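Local coordinates for capsid Protein (Unidentified, PDB 4DMI) that probably forms part of the protein shell of a phage and assembles as a pentamer, at residues Ala100-Glu105 against Ala155-Gln160. Residues are numbered along the deposited sequence; the frame is centred on the assembly and turned at random.
Sequences AIAVIE and AEVRVQ. With NA (sodium ion), chain H.
A102 turns its methyl toward V157 and V159, touching V159 CG2 from CB at 3.7 Å and V157 CG2 at 4.0 Å, while the same CB rests 3.6 Å from the backbone O of R158, the residue between the two valines. On one side of this centre A100 CB meets V157 CG1 at 3.7 Å; on the other, I104 CD1 reaches V159 CG1 at 3.7 Å, the two side chains crossing obliquely. V159 CG1, anti to its backbone N (chi1 179°), is the branch that meets this methyl.

The valines also press on backbone. With V157 CG1 anti to the carbonyl carbon (chi1 -67°), CG2 falls between N and that carbon and comes to 3.5 Å from I101 O, and V159 CG2 lies equally near V103 N. No hydrogen bond passes between 100-105 and 155-160. Strands 102-105 and 158-160 run at 46° to each other, 6.2 Å apart at closest approach, and the polar backbone is served elsewhere: V103 pairs with R151, and I104 with strand 112-121. A150 and L91 also touch V159.

Beyond the apolar part, A155 O binds a sodium ion at 2.3 Å; its other ligands include two waters, E72 of the same chain and E96 of a second subunit. R158, whose CB points away from 100-105, forms a salt bridge with D70 and a hydrogen bond with E96 of that subunit.

Aliphatic packing thus joins the starts of strands 102-107 and 158-167 and the residues leading into them, while the sodium bridges two subunits of the pentamer.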
loop_
_atom_site.group_PDB
_atom_site.type_symbol
_atom_site.label_atom_id
_atom_site.label_comp_id
_atom_site.label_asym_id
_atom_site.label_seq_id
_atom_site.Cartn_x
_atom_site.Cartn_y
_atom_site.Cartn_z
ATOM N N ALA B 100 -22.306 23.006 8.494
ATOM C CA ALA B 100 -20.915 23.225 8.900
ATOM C C ALA B 100 -19.956 22.468 7.987
ATOM O O ALA B 100 -19.884 21.238 8.025
ATOM C CB ALA B 100 -20.704 22.829 10.370
ATOM N N ILE B 101 -19.234 23.219 7.160
ATOM C CA ILE B 101 -18.404 22.665 6.095
ATOM C C ILE B 101 -16.929 22.739 6.448
ATOM O O ILE B 101 -16.441 23.796 6.841
ATOM C CB ILE B 101 -18.627 23.458 4.799
ATOM C CG1 ILE B 101 -20.093 23.354 4.374
ATOM C CG2 ILE B 101 -17.675 22.991 3.697
ATOM C CD1 ILE B 101 -20.456 24.228 3.173
ATOM N N ALA B 102 -16.227 21.616 6.308
ATOM C CA ALA B 102 -14.778 21.545 6.472
ATOM C C ALA B 102 -14.235 20.676 5.353
ATOM O O ALA B 102 -14.496 19.466 5.313
ATOM C CB ALA B 102 -14.426 20.955 7.816
ATOM N N VAL B 103 -13.514 21.288 4.420
ATOM C CA VAL B 103 -13.108 20.586 3.207
ATOM C C VAL B 103 -11.686 20.892 2.783
ATOM O O VAL B 103 -11.103 21.917 3.172
ATOM C CB VAL B 103 -14.036 20.915 2.004
ATOM C CG1 VAL B 103 -15.464 20.427 2.254
ATOM C CG2 VAL B 103 -14.020 22.410 1.687
ATOM N N ILE B 104 -11.128 19.986 1.989
ATOM C CA ILE B 104 -9.963 20.288 1.166
ATOM C C ILE B 104 -10.500 20.454 -0.237
ATOM O O ILE B 104 -11.277 19.633 -0.719
ATOM C CB ILE B 104 -8.951 19.126 1.167
ATOM C CG1 ILE B 104 -8.350 18.948 2.569
ATOM C CG2 ILE B 104 -7.845 19.367 0.135
ATOM C CD1 ILE B 104 -7.307 20.027 2.961
ATOM N N GLU B 105 -10.096 21.531 -0.922
ATOM C CA GLU B 105 -10.545 21.742 -2.293
ATOM C C GLU B 105 -9.485 22.376 -3.177
ATOM O O GLU B 105 -8.585 23.080 -2.712
ATOM C CB GLU B 105 -11.828 22.580 -2.329
ATOM C CG GLU B 105 -11.661 23.984 -1.779
ATOM C CD GLU B 105 -12.985 24.636 -1.453
ATOM O OE1 GLU B 105 -14.012 23.930 -1.527
ATOM O OE2 GLU B 105 -12.995 25.849 -1.131
ATOM N N ALA B 155 -17.048 28.138 13.046
ATOM C CA ALA B 155 -16.125 27.989 14.169
ATOM C C ALA B 155 -16.141 26.592 14.787
ATOM O O ALA B 155 -15.219 26.226 15.515
ATOM C CB ALA B 155 -16.419 29.036 15.238
ATOM N N GLU B 156 -17.177 25.811 14.495
ATOM C CA GLU B 156 -17.321 24.479 15.087
ATOM C C GLU B 156 -16.591 23.357 14.362
ATOM O O GLU B 156 -16.492 22.262 14.894
ATOM C CB GLU B 156 -18.799 24.098 15.228
ATOM C CG GLU B 156 -19.586 24.977 16.205
ATOM C CD GLU B 156 -21.017 24.509 16.383
ATOM O OE1 GLU B 156 -21.419 23.552 15.688
ATOM O OE2 GLU B 156 -21.739 25.100 17.213
ATOM N N VAL B 157 -16.106 23.604 13.148
ATOM C CA VAL B 157 -15.449 22.539 12.392
ATOM C C VAL B 157 -14.063 22.948 11.916
ATOM O O VAL B 157 -13.820 24.122 11.634
ATOM C CB VAL B 157 -16.296 22.066 11.185
ATOM C CG1 VAL B 157 -17.547 21.374 11.661
ATOM C CG2 VAL B 157 -16.644 23.228 10.240
ATOM N N ARG B 158 -13.153 21.979 11.823
ATOM C CA ARG B 158 -11.777 22.273 11.438
ATOM C C ARG B 158 -11.240 21.395 10.311
ATOM O O ARG B 158 -11.740 20.288 10.056
ATOM C CB ARG B 158 -10.836 22.186 12.656
ATOM C CG ARG B 158 -11.089 23.267 13.691
ATOM C CD ARG B 158 -10.000 23.326 14.743
ATOM N NE ARG B 158 -10.293 24.394 15.701
ATOM C CZ ARG B 158 -9.483 25.413 15.974
ATOM N NH1 ARG B 158 -8.293 25.504 15.395
ATOM N NH2 ARG B 158 -9.858 26.330 16.851
ATOM N N VAL B 159 -10.228 21.910 9.627
ATOM C CA VAL B 159 -9.444 21.137 8.673
ATOM C C VAL B 159 -8.016 21.191 9.178
ATOM O O VAL B 159 -7.436 22.279 9.280
ATOM C CB VAL B 159 -9.507 21.733 7.250
ATOM C CG1 VAL B 159 -8.659 20.899 6.280
ATOM C CG2 VAL B 159 -10.953 21.821 6.767
ATOM N N GLN B 160 -7.451 20.039 9.518
ATOM C CA GLN B 160 -6.109 19.975 10.113
ATOM C C GLN B 160 -5.219 19.029 9.336
ATOM O O GLN B 160 -5.664 17.985 8.875
ATOM C CB GLN B 160 -6.188 19.524 11.576
ATOM C CG GLN B 160 -6.974 20.483 12.449
ATOM C CD GLN B 160 -7.116 20.011 13.878
ATOM O OE1 GLN B 160 -7.098 18.809 14.156
ATOM N NE2 GLN B 160 -7.267 20.956 14.793
HETATM NA NA NA H . -14.065 26.338 17.495
HETATM O O HOH W 1 -16.033 26.396 18.558
HETATM O O HOH W 2 -14.374 28.601 17.969
#